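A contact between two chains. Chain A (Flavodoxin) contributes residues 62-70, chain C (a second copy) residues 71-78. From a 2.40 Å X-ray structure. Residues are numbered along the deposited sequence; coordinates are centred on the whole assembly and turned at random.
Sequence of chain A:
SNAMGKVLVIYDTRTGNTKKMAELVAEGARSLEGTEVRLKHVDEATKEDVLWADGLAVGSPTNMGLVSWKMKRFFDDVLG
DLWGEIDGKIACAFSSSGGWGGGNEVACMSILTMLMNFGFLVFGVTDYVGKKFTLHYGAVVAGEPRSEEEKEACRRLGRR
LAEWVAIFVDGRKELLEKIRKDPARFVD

Chain A, residues 62-70: TNMGLVSWK
Chain C, residues 71-78: MKRFFDDV

How do the two backbones meet? Chain C presents a helix that is already under way at Met C71, with i to i+4 hydrogen bonds such as Asp C76 N to Lys C72 O at 2.8 Å and a wider pi-type turn at 74-78. Chain A lays a loop against it. Asn A63 to Leu A66 form a type I' turn, with phi/psi of 54/38° at Met A64 and 83/5° at Gly A65, closed by Leu A66 N to Asn A63 O at 3.1 Å and Asn A63 N to Leu A66 O at 2.9 Å. Leu A66 (-139/163°) and Val A67 (-40/148°) then extend the chain to Ser A68, the N-cap of a helix starting at Trp A69. The register is set by two CA pairs: Trp A69 CA lies 5.5 Å from Lys C72 CA, and Asn A63 CA 6.9 Å from Asp C76 CA. Together the stretches bury 445 Å².

What does Lys C72 do, one residue after Met C71 has turned its CB away? Its CB points toward chain A, and the side chain (chi1 t, chi2 p, chi3 -142°, chi4 m) carries the ammonium to the loop. There Lys C72 NZ donates to Asn A63 O at 2.7 Å and to Val A67 O at 2.9 Å, so one charged group ties together two backbone carbonyls, the first of which also closes the turn. The aliphatic part packs too: Lys C72 CE is 3.8 Å from Leu A66 CB (Leu A66 chi1 m, chi2 t), and Lys C72 CG is 3.9 Å from Trp A69 CB.

How does Arg C73 use the indole? Trp A69 points its CB toward the helix with chi1 p and chi2 -101°, and Arg C73, whose CB points sideways, lays its methylenes over one ring face. Arg C73 CG sits 3.1 Å from the centroid of the Trp A69 five-membered ring, 14° off the normal, a close CH-pi contact. The guanidinium contributes little: Arg C73 CZ is 5.1 Å from the centroid of the Trp A69 six-membered ring, at most a weak attraction. Chi1 -112°, chi2 -115° and chi3 -71° set this path.

What completes the contact beyond Phe C74, which points away? Asp C76 (chi1 m, chi2 -14°) points toward chain A, and its OD2 forms a salt bridge with Lys C72 NZ at 3.0 Å, balancing the buried ammonium. Asp C76 OD1 touches Met A64 CG at 3.2 Å; this selenomethionine starts toward the helix, but its end leads away. Water 1 bridges the chains, donating to Asp C76 OD2 at 2.4 Å and to Asn A63 OD1 at 2.6 Å (Asn A63 chi1 m, chi2 166°). One residue on, Asp C77 (chi1 m, chi2 7°) reaches the indole through water 2, which accepts from Trp A69 NE1 at 2.9 Å and donates to Asp C77 OD1 at 2.4 Å. Val C78 lies out of reach.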

ATOM      1  N   THR A  62      -5.105   4.796  14.053  1.00 22.74           N
ATOM      2  CA  THR A  62      -5.471   4.781  12.645  1.00 22.77           C
ATOM      3  C   THR A  62      -6.314   5.990  12.373  1.00 23.18           C
ATOM      4  O   THR A  62      -7.448   6.045  12.792  1.00 22.70           O
ATOM      5  CB  THR A  62      -6.303   3.523  12.301  1.00 23.05           C
ATOM      6  OG1 THR A  62      -5.491   2.377  12.537  1.00 25.80           O
ATOM      7  CG2 THR A  62      -6.755   3.517  10.808  1.00 21.10           C
ATOM      8  N   ASN A  63      -5.764   6.968  11.683  1.00 25.22           N
ATOM      9  CA  ASN A  63      -6.524   8.179  11.365  1.00 26.85           C
ATOM     10  C   ASN A  63      -6.749   8.284   9.846  1.00 28.28           C
ATOM     11  O   ASN A  63      -5.809   8.573   9.084  1.00 28.42           O
ATOM     12  CB  ASN A  63      -5.834   9.447  11.910  1.00 26.60           C
ATOM     13  CG  ASN A  63      -5.863   9.554  13.456  1.00 26.68           C
ATOM     14  OD1 ASN A  63      -5.140  10.368  14.038  1.00 26.59           O
ATOM     15  ND2 ASN A  63      -6.701   8.769  14.106  1.00 25.45           N
HETATM   16  N   MSE A  64      -7.991   8.062   9.424  1.00 28.91           N
HETATM   17  CA  MSE A  64      -8.340   7.992   8.022  1.00 30.91           C
HETATM   18  C   MSE A  64      -7.454   6.970   7.304  1.00 29.33           C
HETATM   19  O   MSE A  64      -7.041   7.177   6.172  1.00 28.83           O
HETATM   20  CB  MSE A  64      -8.288   9.367   7.353  1.00 34.06           C
HETATM   21  CG  MSE A  64      -9.120  10.454   8.047  1.00 41.66           C
HETATM   22 SE   MSE A  64     -11.115   9.994   8.320  1.00 69.60          SE
HETATM   23  CE  MSE A  64     -11.147   8.730  10.081  1.00 51.55           C
ATOM     24  N   GLY A  65      -7.164   5.868   7.981  1.00 27.71           N
ATOM     25  CA  GLY A  65      -6.403   4.778   7.391  1.00 26.38           C
ATOM     26  C   GLY A  65      -4.895   4.952   7.434  1.00 25.42           C
ATOM     27  O   GLY A  65      -4.186   4.130   6.895  1.00 25.92           O
ATOM     28  N   LEU A  66      -4.410   6.006   8.088  1.00 23.76           N
ATOM     29  CA  LEU A  66      -3.024   6.431   7.990  1.00 22.64           C
ATOM     30  C   LEU A  66      -2.466   6.862   9.345  1.00 22.50           C
ATOM     31  O   LEU A  66      -3.249   7.145  10.265  1.00 21.06           O
ATOM     32  CB  LEU A  66      -2.892   7.620   7.003  1.00 21.34           C
ATOM     33  CG  LEU A  66      -3.229   7.424   5.509  1.00 21.70           C
ATOM     34  CD1 LEU A  66      -3.095   8.703   4.695  1.00 20.19           C
ATOM     35  CD2 LEU A  66      -2.428   6.316   4.860  1.00 22.17           C
ATOM     36  N   VAL A  67      -1.116   6.921   9.437  1.00 23.10           N
ATOM     37  CA  VAL A  67      -0.411   7.685  10.483  1.00 23.24           C
ATOM     38  C   VAL A  67      -1.111   9.009  10.742  1.00 23.79           C
ATOM     39  O   VAL A  67      -1.635   9.633   9.804  1.00 23.70           O
ATOM     40  CB  VAL A  67       0.978   8.247  10.096  1.00 23.42           C
ATOM     41  CG1 VAL A  67       2.078   7.840  11.102  1.00 24.85           C
ATOM     42  CG2 VAL A  67       1.316   8.162   8.622  1.00 21.89           C
ATOM     43  N   SER A  68      -1.031   9.468  11.993  1.00 23.22           N
ATOM     44  CA  SER A  68      -1.569  10.756  12.356  1.00 22.93           C
ATOM     45  C   SER A  68      -0.715  11.896  11.790  1.00 23.00           C
ATOM     46  O   SER A  68       0.491  11.735  11.451  1.00 23.06           O
ATOM     47  CB  SER A  68      -1.635  10.871  13.865  1.00 22.63           C
ATOM     48  OG  SER A  68      -0.347  11.050  14.376  1.00 22.72           O
ATOM     49  N   TRP A  69      -1.331  13.055  11.707  1.00 21.90           N
ATOM     50  CA  TRP A  69      -0.644  14.198  11.173  1.00 21.72           C
ATOM     51  C   TRP A  69       0.515  14.644  12.087  1.00 22.78           C
ATOM     52  O   TRP A  69       1.545  15.154  11.577  1.00 23.39           O
ATOM     53  CB  TRP A  69      -1.634  15.326  10.844  1.00 20.05           C
ATOM     54  CG  TRP A  69      -2.166  16.121  11.993  1.00 19.31           C
ATOM     55  CD1 TRP A  69      -3.385  15.980  12.585  1.00 18.64           C
ATOM     56  CD2 TRP A  69      -1.524  17.247  12.654  1.00 18.29           C
ATOM     57  NE1 TRP A  69      -3.539  16.936  13.582  1.00 17.00           N
ATOM     58  CE2 TRP A  69      -2.397  17.685  13.674  1.00 15.46           C
ATOM     59  CE3 TRP A  69      -0.277  17.891  12.504  1.00 17.06           C
ATOM     60  CZ2 TRP A  69      -2.081  18.759  14.529  1.00 18.84           C
ATOM     61  CZ3 TRP A  69       0.049  18.938  13.365  1.00 17.00           C
ATOM     62  CH2 TRP A  69      -0.865  19.380  14.355  1.00 18.09           C
ATOM     63  N   LYS A  70       0.373  14.441  13.408  1.00 22.43           N
ATOM     64  CA  LYS A  70       1.444  14.825  14.327  1.00 23.80           C
ATOM     65  C   LYS A  70       2.641  13.879  14.166  1.00 24.26           C
ATOM     66  O   LYS A  70       3.775  14.336  14.222  1.00 25.77           O
ATOM     67  CB  LYS A  70       0.985  14.977  15.806  1.00 23.46           C
ATOM     68  CG  LYS A  70       0.406  16.378  16.157  1.00 23.87           C
ATOM     69  CD  LYS A  70       0.220  16.548  17.658  1.00 23.60           C
ATOM     70  CE  LYS A  70      -0.465  17.844  18.058  1.00 26.40           C
ATOM     71  NZ  LYS A  70      -0.781  17.961  19.558  1.00 25.97           N
TER
HETATM   72  N   MSE C  71      -2.063  18.490   4.666  1.00 27.11           N
HETATM   73  CA  MSE C  71      -3.185  17.889   3.985  1.00 28.44           C
HETATM   74  C   MSE C  71      -3.936  16.935   4.944  1.00 27.41           C
HETATM   75  O   MSE C  71      -5.161  17.007   5.101  1.00 27.57           O
HETATM   76  CB  MSE C  71      -2.672  17.187   2.720  1.00 29.65           C
HETATM   77  CG  MSE C  71      -3.728  16.553   1.786  1.00 38.40           C
HETATM   78 SE   MSE C  71      -5.238  17.758   1.291  1.00 65.07          SE
HETATM   79  CE  MSE C  71      -4.493  18.450  -0.460  1.00 55.59           C
ATOM     80  N   LYS C  72      -3.179  16.066   5.598  1.00 26.29           N
ATOM     81  CA  LYS C  72      -3.671  15.144   6.625  1.00 25.10           C
ATOM     82  C   LYS C  72      -4.416  15.841   7.789  1.00 24.31           C
ATOM     83  O   LYS C  72      -5.489  15.378   8.173  1.00 24.35           O
ATOM     84  CB  LYS C  72      -2.492  14.302   7.128  1.00 25.17           C
ATOM     85  CG  LYS C  72      -2.844  13.079   7.928  1.00 26.32           C
ATOM     86  CD  LYS C  72      -3.198  11.886   7.047  1.00 24.49           C
ATOM     87  CE  LYS C  72      -4.344  11.079   7.642  1.00 23.07           C
ATOM     88  NZ  LYS C  72      -4.199  10.725   9.097  1.00 20.45           N
ATOM     89  N   ARG C  73      -3.873  16.949   8.323  1.00 23.05           N
ATOM     90  CA  ARG C  73      -4.547  17.744   9.331  1.00 22.21           C
ATOM     91  C   ARG C  73      -5.910  18.159   8.827  1.00 22.73           C
ATOM     92  O   ARG C  73      -6.915  18.083   9.577  1.00 21.39           O
ATOM     93  CB  ARG C  73      -3.803  19.044   9.621  1.00 22.46           C
ATOM     94  CG  ARG C  73      -3.202  19.132  10.939  1.00 22.46           C
ATOM     95  CD  ARG C  73      -3.728  20.161  11.893  1.00 22.80           C
ATOM     96  NE  ARG C  73      -3.355  21.480  11.473  1.00 24.04           N
ATOM     97  CZ  ARG C  73      -3.493  22.616  12.149  1.00 22.73           C
ATOM     98  NH1 ARG C  73      -3.169  23.708  11.507  1.00 22.18           N
ATOM     99  NH2 ARG C  73      -3.903  22.695  13.416  1.00 23.06           N
ATOM    100  N   PHE C  74      -5.932  18.634   7.571  1.00 22.45           N
ATOM    101  CA  PHE C  74      -7.150  19.165   6.990  1.00 24.07           C
ATOM    102  C   PHE C  74      -8.252  18.097   6.955  1.00 24.66           C
ATOM    103  O   PHE C  74      -9.389  18.343   7.300  1.00 24.01           O
ATOM    104  CB  PHE C  74      -6.900  19.758   5.590  1.00 24.49           C
ATOM    105  CG  PHE C  74      -8.137  20.331   4.966  1.00 24.20           C
ATOM    106  CD1 PHE C  74      -8.598  21.572   5.348  1.00 23.51           C
ATOM    107  CD2 PHE C  74      -8.856  19.604   4.005  1.00 26.80           C
ATOM    108  CE1 PHE C  74      -9.751  22.104   4.801  1.00 25.31           C
ATOM    109  CE2 PHE C  74     -10.019  20.125   3.447  1.00 25.25           C
ATOM    110  CZ  PHE C  74     -10.462  21.379   3.848  1.00 25.74           C
ATOM    111  N   PHE C  75      -7.876  16.893   6.565  1.00 26.42           N
ATOM    112  CA  PHE C  75      -8.796  15.786   6.546  1.00 27.73           C
ATOM    113  C   PHE C  75      -9.219  15.346   7.935  1.00 28.39           C
ATOM    114  O   PHE C  75     -10.422  15.259   8.196  1.00 28.81           O
ATOM    115  CB  PHE C  75      -8.201  14.650   5.711  1.00 28.84           C
ATOM    116  CG  PHE C  75      -8.520  14.782   4.251  1.00 29.92           C
ATOM    117  CD1 PHE C  75      -7.777  15.641   3.436  1.00 28.30           C
ATOM    118  CD2 PHE C  75      -9.603  14.081   3.701  1.00 32.27           C
ATOM    119  CE1 PHE C  75      -8.071  15.788   2.076  1.00 28.72           C
ATOM    120  CE2 PHE C  75      -9.918  14.222   2.338  1.00 33.72           C
ATOM    121  CZ  PHE C  75      -9.144  15.090   1.527  1.00 31.49           C
ATOM    122  N   ASP C  76      -8.248  15.110   8.823  1.00 28.81           N
ATOM    123  CA  ASP C  76      -8.533  14.698  10.189  1.00 30.40           C
ATOM    124  C   ASP C  76      -9.424  15.771  10.899  1.00 30.51           C
ATOM    125  O   ASP C  76     -10.500  15.436  11.408  1.00 31.29           O
ATOM    126  CB  ASP C  76      -7.230  14.380  10.984  1.00 30.33           C
ATOM    127  CG  ASP C  76      -6.477  13.104  10.467  1.00 35.16           C
ATOM    128  OD1 ASP C  76      -7.089  12.328   9.680  1.00 39.82           O
ATOM    129  OD2 ASP C  76      -5.265  12.864  10.839  1.00 35.06           O
ATOM    130  N   ASP C  77      -9.012  17.044  10.870  1.00 29.97           N
ATOM    131  CA  ASP C  77      -9.637  18.100  11.692  1.00 29.64           C
ATOM    132  C   ASP C  77     -10.826  18.811  11.084  1.00 29.46           C
ATOM    133  O   ASP C  77     -11.791  19.057  11.761  1.00 29.31           O
ATOM    134  CB  ASP C  77      -8.622  19.181  12.075  1.00 29.51           C
ATOM    135  CG  ASP C  77      -7.604  18.710  13.095  1.00 29.11           C
ATOM    136  OD1 ASP C  77      -7.571  17.495  13.451  1.00 27.07           O
ATOM    137  OD2 ASP C  77      -6.830  19.594  13.538  1.00 29.04           O
ATOM    138  N   VAL C  78     -10.757  19.200   9.824  1.00 29.97           N
ATOM    139  CA  VAL C  78     -11.896  19.907   9.297  1.00 30.52           C
ATOM    140  C   VAL C  78     -12.940  19.022   8.625  1.00 31.01           C
ATOM    141  O   VAL C  78     -14.115  19.112   8.992  1.00 32.12           O
ATOM    142  CB  VAL C  78     -11.564  21.315   8.655  1.00 30.82           C
ATOM    143  CG1 VAL C  78     -10.071  21.511   8.506  1.00 31.16           C
ATOM    144  CG2 VAL C  78     -12.375  21.630   7.397  1.00 29.67           C
TER
HETATM  145  O   HOH W   1      -4.320  12.682  13.067  1.00 33.33           O
HETATM  146  O   HOH W   2      -5.921  17.255  15.226  1.00 21.66           O